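Local coordinates for protein 2',5'-phosphodiesterase 12 (Homo sapiens, PDB 4Z0V) that belongs to the endonuclease/exonuclease/phosphatase family, joining a DNase I-like domain that carries a magnesium ion to a smaller N-terminal beta domain, at residues K243-K248 and M363-F368; G294-L299 and W352-E357; Q301-L306 and Y337-N342. All blocks are in the same frame, centred on the assembly; numbering follows the deposited sequence. Where two conformers were deposited one is given.

Interaction 1 (K243-K248 and M363-F368); sequences KELLEK and MSLTHF
Lys-248 and Met-363 are the residues whose CA atoms come nearest, 6.9 Å apart, where the end of the short helix 243-248 passes the extended chain entering strand 365-366. No hydrogen bond links the segments, and the join depends on aliphatic and thioether contacts. Met-363 supplies the middle of it: its SD touches two helix residues one turn apart, 3.9 Å from Leu-245 CD1 and equally far from Lys-248 CB. A bend at the end of the methionine chain (chi3 72°) brings CE round to Lys-248, where it lies 3.9 Å from that residue's carbonyl O. Leu-245 crosses Met-363 at about a right angle, and the same CD1 methyl reaches on to Leu-365 CD2 at 3.7 Å. The CG of Leu-245 is anti to the backbone N (chi1 -179°), which starts the branch on a course that ends nearer the strand than CB does. The helix packs against one strand of a two-stranded antiparallel sheet at the margin of the DNase I-like domain, where Leu-365 pairs through its backbone with Ile-345. Leu-245 and Leu-365 both also touch Ala-303 of helix 295-316. Lys-248 lies on the more open side. Its methylenes extend along the chain leading into the strand until CE is 3.3 Å from Ser-364 O, and the terminal ammonium turns back to Glu-244 OE2 in a salt bridge 3.5 Å long from NZ. Glycerol, probably from the crystallisation liquor, lies about 3 Å from the Lys-248 side chain, and Thr-366 O is hydrogen-bonded to glycerol.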
loop_
_atom_site.group_PDB
_atom_site.type_symbol
_atom_site.label_atom_id
_atom_site.label_comp_id
_atom_site.label_asym_id
_atom_site.label_seq_id
_atom_site.Cartn_x
_atom_site.Cartn_y
_atom_site.Cartn_z
ATOM N N LYS A 243 12.738 25.273 -10.549
ATOM C CA LYS A 243 13.379 26.037 -11.645
ATOM C C LYS A 243 14.865 25.715 -11.804
ATOM O O LYS A 243 15.308 25.579 -12.943
ATOM C CB LYS A 243 13.156 27.566 -11.533
ATOM C CG LYS A 243 13.783 28.252 -10.320
ATOM C CD LYS A 243 13.472 29.760 -10.299
ATOM N N GLU A 244 15.611 25.532 -10.698
ATOM C CA GLU A 244 17.044 25.212 -10.730
ATOM C C GLU A 244 17.297 23.848 -11.393
ATOM O O GLU A 244 18.258 23.703 -12.160
ATOM C CB GLU A 244 17.631 25.247 -9.317
ATOM C CG GLU A 244 19.138 25.418 -9.278
ATOM C CD GLU A 244 19.734 25.390 -7.883
ATOM O OE1 GLU A 244 19.292 26.189 -7.025
ATOM O OE2 GLU A 244 20.655 24.573 -7.652
ATOM N N LEU A 245 16.432 22.851 -11.110
ATOM C CA LEU A 245 16.572 21.532 -11.726
ATOM C C LEU A 245 16.190 21.595 -13.224
ATOM O O LEU A 245 16.897 21.031 -14.063
ATOM C CB LEU A 245 15.727 20.506 -10.973
ATOM C CG LEU A 245 15.768 19.070 -11.467
ATOM C CD1 LEU A 245 17.155 18.484 -11.330
ATOM C CD2 LEU A 245 14.769 18.244 -10.697
ATOM N N LEU A 246 15.113 22.335 -13.559
ATOM C CA LEU A 246 14.703 22.517 -14.945
ATOM C C LEU A 246 15.846 23.179 -15.734
ATOM O O LEU A 246 16.157 22.731 -16.839
ATOM C CB LEU A 246 13.406 23.327 -15.047
ATOM C CG LEU A 246 12.730 23.343 -16.425
ATOM C CD1 LEU A 246 12.244 21.956 -16.829
ATOM C CD2 LEU A 246 11.571 24.326 -16.451
ATOM N N GLU A 247 16.528 24.163 -15.112
ATOM C CA GLU A 247 17.686 24.870 -15.675
ATOM C C GLU A 247 18.854 23.909 -15.960
ATOM O O GLU A 247 19.482 24.040 -17.007
ATOM C CB GLU A 247 18.143 26.003 -14.738
ATOM C CG GLU A 247 17.318 27.275 -14.886
ATOM C CD GLU A 247 17.516 28.356 -13.836
ATOM O OE1 GLU A 247 18.647 28.494 -13.311
ATOM O OE2 GLU A 247 16.541 29.095 -13.564
ATOM N N LYS A 248 19.119 22.921 -15.072
ATOM C CA LYS A 248 20.172 21.915 -15.280
ATOM C C LYS A 248 19.880 21.026 -16.503
ATOM O O LYS A 248 20.813 20.501 -17.116
ATOM C CB LYS A 248 20.358 21.041 -14.034
ATOM C CG LYS A 248 21.079 21.769 -12.905
ATOM C CD LYS A 248 21.129 20.962 -11.628
ATOM C CE LYS A 248 22.308 21.403 -10.801
ATOM N NZ LYS A 248 21.903 21.805 -9.435
ATOM N N MET A 363 24.675 15.726 -14.343
ATOM C CA MET A 363 24.450 16.873 -13.466
ATOM C C MET A 363 24.744 16.462 -12.046
ATOM O O MET A 363 24.760 15.270 -11.720
ATOM C CB MET A 363 23.025 17.462 -13.621
ATOM C CG MET A 363 21.919 16.519 -13.207
ATOM S SD MET A 363 20.248 17.198 -13.329
ATOM C CE MET A 363 20.015 17.255 -15.110
ATOM N N SER A 364 25.024 17.462 -11.221
ATOM C CA SER A 364 25.294 17.316 -9.803
ATOM C C SER A 364 24.002 17.625 -9.052
ATOM O O SER A 364 23.339 18.610 -9.376
ATOM C CB SER A 364 26.407 18.273 -9.386
ATOM O OG SER A 364 26.808 18.028 -8.047
ATOM N N LEU A 365 23.620 16.787 -8.091
ATOM C CA LEU A 365 22.409 17.027 -7.282
ATOM C C LEU A 365 22.747 16.930 -5.826
ATOM O O LEU A 365 23.568 16.101 -5.460
ATOM C CB LEU A 365 21.278 16.021 -7.587
ATOM C CG LEU A 365 20.750 15.887 -9.026
ATOM C CD1 LEU A 365 19.727 14.773 -9.089
ATOM C CD2 LEU A 365 20.151 17.183 -9.537
ATOM N N THR A 366 22.086 17.747 -4.989
ATOM C CA THR A 366 22.288 17.742 -3.542
ATOM C C THR A 366 20.978 17.888 -2.799
ATOM O O THR A 366 20.080 18.578 -3.266
ATOM C CB THR A 366 23.217 18.879 -3.097
ATOM O OG1 THR A 366 22.716 20.115 -3.591
ATOM C CG2 THR A 366 24.634 18.671 -3.522
ATOM N N HIS A 367 20.883 17.265 -1.630
ATOM C CA HIS A 367 19.695 17.428 -0.781
ATOM C C HIS A 367 20.174 17.362 0.653
ATOM O O HIS A 367 21.239 16.768 0.923
ATOM C CB HIS A 367 18.553 16.428 -1.099
ATOM C CG HIS A 367 18.789 15.043 -0.588
ATOM N ND1 HIS A 367 18.489 14.700 0.716
ATOM C CD2 HIS A 367 19.290 13.959 -1.223
ATOM C CE1 HIS A 367 18.830 13.427 0.844
ATOM N NE2 HIS A 367 19.320 12.937 -0.297
ATOM N N PHE A 368 19.380 17.898 1.590
ATOM C CA PHE A 368 19.812 17.919 2.986
ATOM C C PHE A 368 18.987 17.034 3.897
ATOM O O PHE A 368 19.084 17.183 5.118
ATOM C CB PHE A 368 19.855 19.367 3.531
ATOM C CG PHE A 368 20.652 20.275 2.628
ATOM C CD1 PHE A 368 22.021 20.089 2.460
ATOM C CD2 PHE A 368 20.026 21.275 1.893
ATOM C CE1 PHE A 368 22.756 20.908 1.601
ATOM C CE2 PHE A 368 20.762 22.096 1.034
ATOM C CZ PHE A 368 22.121 21.899 0.886
#

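Interaction 2 (G294-L299 and W352-E357); sequences GGYIRL and WASNGE
Gly-294 occupies the N-cap position of helix 295-316, and its carbonyl carbon lies 3.9 Å from Ser-354 OG, which approaches the start of the helix from a loop far along the chain. Gly-295 follows in the first turn; with no side chain on it, the CB of Ser-354 can settle close against the backbone. The bond that fixes this approach comes at the next residue, where Tyr-296 N donates to Ser-354 OG at 3.0 Å with an N-H...O angle of 160°. The serine oxygen in turn hydrogen-bonds Lys-293 O just before the helix, so one hydroxyl ties together both sides of the N-cap. First-turn amides lack a partner within their own helix, and here one is satisfied by a side chain remote in sequence, part of a type I beta turn from Ala-353 to Gly-356, in the loop between strands 344-345 and 365-366 of the DNase I-like domain. From CG, set between the backbone N and the carbonyl carbon (chi1 76°), the Tyr-296 ring presents its edge to that turn: CD2 is 3.2 Å from Ser-354 OG, and Asn-355 CB lies in the ring plane, 4.0 Å from CE2. Beyond the edge, Tyr-296 OH and Asn-355 ND2 both hydrogen-bond Glu-359 OE1, while Tyr-296 also packs against helix 253-261. One turn on, Leu-299 meets Trp-352 at about a right angle. Its CD1 lies over the face of the six-membered ring in a CH-pi contact, 3.9 Å from the centroid and only 8° off the normal, and its CB touches CH2 at 3.7 Å. The indole is tethered at its other end by NE1, bonded to Pro-346 O.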
loop_
_atom_site.group_PDB
_atom_site.type_symbol
_atom_site.label_atom_id
_atom_site.label_comp_id
_atom_site.label_asym_id
_atom_site.label_seq_id
_atom_site.Cartn_x
_atom_site.Cartn_y
_atom_site.Cartn_z
ATOM N N GLY A 294 16.096 3.285 -17.143
ATOM C CA GLY A 294 15.606 4.584 -16.681
ATOM C C GLY A 294 16.249 5.170 -15.445
ATOM O O GLY A 294 15.608 5.963 -14.759
ATOM N N GLY A 295 17.510 4.806 -15.165
ATOM C CA GLY A 295 18.232 5.310 -13.993
ATOM C C GLY A 295 18.251 6.829 -13.899
ATOM O O GLY A 295 18.007 7.387 -12.816
ATOM N N TYR A 296 18.516 7.531 -15.040
ATOM C CA TYR A 296 18.580 9.000 -14.985
ATOM C C TYR A 296 17.189 9.584 -14.715
ATOM O O TYR A 296 17.079 10.644 -14.109
ATOM C CB TYR A 296 19.198 9.625 -16.264
ATOM C CG TYR A 296 18.291 9.662 -17.479
ATOM C CD1 TYR A 296 17.422 10.730 -17.694
ATOM C CD2 TYR A 296 18.348 8.666 -18.447
ATOM C CE1 TYR A 296 16.601 10.780 -18.819
ATOM C CE2 TYR A 296 17.521 8.699 -19.570
ATOM C CZ TYR A 296 16.654 9.762 -19.756
ATOM O OH TYR A 296 15.855 9.808 -20.874
ATOM N N ILE A 297 16.145 8.918 -15.221
ATOM C CA ILE A 297 14.756 9.383 -15.043
ATOM C C ILE A 297 14.403 9.311 -13.555
ATOM O O ILE A 297 13.846 10.263 -13.022
ATOM C CB ILE A 297 13.772 8.582 -15.912
ATOM C CG1 ILE A 297 14.008 8.910 -17.415
ATOM C CG2 ILE A 297 12.297 8.890 -15.503
ATOM C CD1 ILE A 297 13.360 8.000 -18.383
ATOM N N ARG A 298 14.759 8.193 -12.891
ATOM C CA ARG A 298 14.471 7.993 -11.473
ATOM C C ARG A 298 15.242 9.006 -10.617
ATOM O O ARG A 298 14.699 9.505 -9.629
ATOM C CB ARG A 298 14.772 6.541 -11.079
ATOM C CG ARG A 298 13.719 5.601 -11.691
ATOM C CD ARG A 298 13.916 4.181 -11.193
ATOM N NE ARG A 298 15.031 3.509 -11.874
ATOM C CZ ARG A 298 14.913 2.853 -13.023
ATOM N NH1 ARG A 298 15.964 2.227 -13.549
ATOM N NH2 ARG A 298 13.749 2.815 -13.655
ATOM N N LEU A 299 16.472 9.355 -11.017
ATOM C CA LEU A 299 17.239 10.380 -10.312
ATOM C C LEU A 299 16.518 11.727 -10.375
ATOM O O LEU A 299 16.405 12.424 -9.353
ATOM C CB LEU A 299 18.643 10.503 -10.926
ATOM C CG LEU A 299 19.684 9.614 -10.253
ATOM C CD1 LEU A 299 20.889 9.358 -11.191
ATOM C CD2 LEU A 299 20.163 10.267 -8.926
ATOM N N TRP A 352 23.699 8.785 -15.210
ATOM C CA TRP A 352 23.342 9.948 -16.026
ATOM C C TRP A 352 23.312 9.615 -17.519
ATOM O O TRP A 352 22.788 10.404 -18.307
ATOM C CB TRP A 352 24.265 11.130 -15.748
ATOM C CG TRP A 352 24.099 11.663 -14.354
ATOM C CD1 TRP A 352 25.057 11.735 -13.390
ATOM C CD2 TRP A 352 22.893 12.190 -13.764
ATOM N NE1 TRP A 352 24.538 12.297 -12.245
ATOM C CE2 TRP A 352 23.208 12.566 -12.441
ATOM C CE3 TRP A 352 21.564 12.333 -14.213
ATOM C CZ2 TRP A 352 22.254 13.107 -11.567
ATOM C CZ3 TRP A 352 20.612 12.853 -13.339
ATOM C CH2 TRP A 352 20.957 13.222 -12.033
ATOM N N ALA A 353 23.836 8.438 -17.901
ATOM C CA ALA A 353 23.790 7.970 -19.290
ATOM C C ALA A 353 23.220 6.544 -19.311
ATOM O O ALA A 353 23.617 5.723 -20.140
ATOM C CB ALA A 353 25.184 8.035 -19.921
ATOM N N SER A 354 22.230 6.265 -18.407
ATOM C CA SER A 354 21.604 4.944 -18.244
ATOM C C SER A 354 20.898 4.430 -19.511
ATOM O O SER A 354 20.763 3.215 -19.662
ATOM C CB SER A 354 20.615 4.950 -17.081
ATOM O OG SER A 354 19.565 5.873 -17.316
ATOM N N ASN A 355 20.427 5.322 -20.386
ATOM C CA ASN A 355 19.752 4.911 -21.626
ATOM C C ASN A 355 20.520 5.338 -22.913
ATOM O O ASN A 355 19.914 5.498 -23.971
ATOM C CB ASN A 355 18.318 5.440 -21.682
ATOM C CG ASN A 355 17.439 4.640 -22.631
ATOM O OD1 ASN A 355 17.676 3.457 -22.890
ATOM N ND2 ASN A 355 16.437 5.281 -23.210
ATOM N N GLY A 356 21.830 5.498 -22.814
ATOM C CA GLY A 356 22.646 5.880 -23.965
ATOM C C GLY A 356 22.999 7.354 -24.021
ATOM O O GLY A 356 22.549 8.148 -23.182
ATOM N N GLU A 357 23.811 7.727 -25.032
ATOM C CA GLU A 357 24.309 9.089 -25.222
ATOM C C GLU A 357 23.247 10.097 -25.597
ATOM O O GLU A 357 23.357 11.243 -25.181
ATOM C CB GLU A 357 25.400 9.129 -26.320
ATOM C CG GLU A 357 26.712 8.502 -25.909
ATOM C CD GLU A 357 27.378 9.150 -24.711
ATOM O OE1 GLU A 357 27.953 10.253 -24.861
ATOM O OE2 GLU A 357 27.306 8.556 -23.613
#

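Interaction 3 (Q301-L306 and Y337-N342); sequences QMAVAL and YHFVIN
Met-302 overlaps the edge of the Phe-339 ring, its CG lying near the ring plane and 3.8 Å from CD2. The same methylene is also 3.8 Å from Val-340 CG2, so a single carbon touches two successive residues of the facing helix. A bend at chi2 (54°) keeps SD against the same methyl, 3.8 Å from Val-340 CG2, as the methionine crosses the valine at about a right angle. Phe-339 bridges much of the remaining gap. Its CG is anti to the backbone N (chi1 173°), which starts the ring out toward helix 295-316, and CE2 arrives 4.0 Å from Ala-303 CA, an approach to the main chain that the small alanine permits. Leu-306 comes from one turn further along, meeting the phenylalanine tip to tip with CD1 at 3.9 Å from CE2. The two helices run in nearly the same direction, their local axes 28° apart and 10.8 Å at closest approach, a spacing filled mainly by the Met-302, Leu-306 and Phe-339 side chains and not by backbone contact. In the fold, helix 295-316 is the connection of a beta-alpha-beta crossover between the adjacent parallel strands 280-287 and 322-327, and helix 335-342 lies beside it after the second of those strands. The interface is buried and wholly apolar. Residues of the strands complete it: Met-302 and Leu-306 touch Phe-324, and Leu-306 and Val-340 both touch Leu-371. Elsewhere round the Phe-339 ring, His-367 meets it edge-to-face, and a glycerol molecule lies about 4 Å from the phenylalanine side chain.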
loop_
_atom_site.group_PDB
_atom_site.type_symbol
_atom_site.label_atom_id
_atom_site.label_comp_id
_atom_site.label_asym_id
_atom_site.label_seq_id
_atom_site.Cartn_x
_atom_site.Cartn_y
_atom_site.Cartn_z
ATOM N N GLN A 301 13.304 12.238 -11.068
ATOM C CA GLN A 301 12.028 12.136 -10.329
ATOM C C GLN A 301 12.256 12.262 -8.809
ATOM O O GLN A 301 11.523 13.003 -8.126
ATOM C CB GLN A 301 11.299 10.829 -10.659
ATOM C CG GLN A 301 10.793 10.779 -12.074
ATOM C CD GLN A 301 9.962 9.562 -12.398
ATOM O OE1 GLN A 301 10.188 8.458 -11.873
ATOM N NE2 GLN A 301 9.089 9.701 -13.401
ATOM N N MET A 302 13.303 11.596 -8.296
ATOM C CA MET A 302 13.659 11.663 -6.876
ATOM C C MET A 302 14.056 13.100 -6.480
ATOM O O MET A 302 13.656 13.563 -5.410
ATOM C CB MET A 302 14.780 10.649 -6.547
ATOM C CG MET A 302 15.253 10.665 -5.076
ATOM S SD MET A 302 13.928 10.447 -3.845
ATOM C CE MET A 302 13.185 9.062 -4.399
ATOM N N ALA A 303 14.798 13.814 -7.339
ATOM C CA ALA A 303 15.199 15.202 -7.053
ATOM C C ALA A 303 13.950 16.116 -6.934
ATOM O O ALA A 303 13.879 16.946 -6.016
ATOM C CB ALA A 303 16.123 15.706 -8.154
ATOM N N VAL A 304 12.949 15.908 -7.819
ATOM C CA VAL A 304 11.670 16.656 -7.769
ATOM C C VAL A 304 10.956 16.283 -6.460
ATOM O O VAL A 304 10.440 17.169 -5.757
ATOM C CB VAL A 304 10.757 16.362 -8.989
ATOM C CG1 VAL A 304 9.363 17.004 -8.824
ATOM C CG2 VAL A 304 11.396 16.811 -10.304
ATOM N N ALA A 305 10.864 14.968 -6.186
ATOM C CA ALA A 305 10.151 14.482 -4.987
ATOM C C ALA A 305 10.729 15.093 -3.732
ATOM O O ALA A 305 9.978 15.590 -2.900
ATOM C CB ALA A 305 10.208 12.949 -4.896
ATOM N N LEU A 306 12.056 15.048 -3.579
ATOM C CA LEU A 306 12.684 15.566 -2.360
ATOM C C LEU A 306 12.520 17.084 -2.226
ATOM O O LEU A 306 12.254 17.544 -1.109
ATOM C CB LEU A 306 14.163 15.152 -2.265
ATOM C CG LEU A 306 14.417 13.631 -2.077
ATOM C CD1 LEU A 306 15.940 13.333 -2.018
ATOM C CD2 LEU A 306 13.710 13.072 -0.808
ATOM N N TYR A 337 19.629 5.487 -5.401
ATOM C CA TYR A 337 19.776 5.083 -4.006
ATOM C C TYR A 337 20.921 5.860 -3.315
ATOM O O TYR A 337 20.773 6.279 -2.166
ATOM C CB TYR A 337 20.001 3.580 -3.899
ATOM C CG TYR A 337 19.973 3.099 -2.467
ATOM C CD1 TYR A 337 18.762 2.856 -1.813
ATOM C CD2 TYR A 337 21.152 2.880 -1.762
ATOM C CE1 TYR A 337 18.735 2.410 -0.490
ATOM C CE2 TYR A 337 21.135 2.410 -0.450
ATOM C CZ TYR A 337 19.925 2.188 0.185
ATOM O OH TYR A 337 19.917 1.747 1.483
ATOM N N HIS A 338 22.078 5.984 -3.983
ATOM C CA HIS A 338 23.228 6.729 -3.432
ATOM C C HIS A 338 22.814 8.197 -3.092
ATOM O O HIS A 338 23.130 8.724 -2.013
ATOM C CB HIS A 338 24.363 6.709 -4.473
ATOM C CG HIS A 338 25.556 7.520 -4.077
ATOM N ND1 HIS A 338 26.638 6.944 -3.435
ATOM C CD2 HIS A 338 25.780 8.848 -4.215
ATOM C CE1 HIS A 338 27.494 7.937 -3.222
ATOM N NE2 HIS A 338 27.012 9.104 -3.663
ATOM N N PHE A 339 22.107 8.830 -4.004
ATOM C CA PHE A 339 21.627 10.201 -3.858
ATOM C C PHE A 339 20.747 10.325 -2.593
ATOM O O PHE A 339 20.979 11.200 -1.770
ATOM C CB PHE A 339 20.866 10.635 -5.124
ATOM C CG PHE A 339 20.175 11.987 -5.032
ATOM C CD1 PHE A 339 20.893 13.138 -4.719
ATOM C CD2 PHE A 339 18.804 12.101 -5.248
ATOM C CE1 PHE A 339 20.255 14.383 -4.650
ATOM C CE2 PHE A 339 18.166 13.342 -5.172
ATOM C CZ PHE A 339 18.894 14.477 -4.864
ATOM N N VAL A 340 19.818 9.368 -2.378
ATOM C CA VAL A 340 18.917 9.422 -1.221
ATOM C C VAL A 340 19.714 9.343 0.082
ATOM O O VAL A 340 19.538 10.187 0.961
ATOM C CB VAL A 340 17.823 8.312 -1.276
ATOM C CG1 VAL A 340 16.985 8.296 0.011
ATOM C CG2 VAL A 340 16.922 8.481 -2.497
ATOM N N ILE A 341 20.579 8.332 0.195
ATOM C CA ILE A 341 21.326 8.006 1.415
ATOM C C ILE A 341 22.482 8.988 1.717
ATOM O O ILE A 341 22.762 9.242 2.888
ATOM C CB ILE A 341 21.851 6.533 1.262
ATOM C CG1 ILE A 341 20.654 5.534 1.180
ATOM C CG2 ILE A 341 22.813 6.113 2.383
ATOM C CD1 ILE A 341 19.634 5.616 2.267
ATOM N N ASN A 342 23.157 9.483 0.690
ATOM C CA ASN A 342 24.359 10.320 0.882
ATOM C C ASN A 342 24.103 11.798 0.763
ATOM O O ASN A 342 24.928 12.591 1.223
ATOM C CB ASN A 342 25.441 9.900 -0.110
ATOM C CG ASN A 342 25.812 8.447 0.045
ATOM O OD1 ASN A 342 25.717 7.676 -0.903
ATOM N ND2 ASN A 342 26.124 8.010 1.273
#

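In the fold
The three contacts touch one another and lie on the same side of the chain's centre, with interaction 3 nested inside interaction 2 and both inside interaction 1 along the chain. Helix 295-316 serves interactions 2 and 3, whose centres are 14 Å apart, and Leu-299 CD2 touches Phe-339 CB at 3.9 Å between them. Leu-365 of interaction 1 reaches both others: its CD1 is 3.5 Å from Trp-352 CH2, and its CB is 3.5 Å from Phe-339 CE1. Interactions 1 and 3 are nearest, at 11 Å between centres, and are probably tied by His-367 NE2 bonding to Phe-339 O at 2.8 Å. Glycerol, probably from the crystallisation liquor, lies near side chains of both.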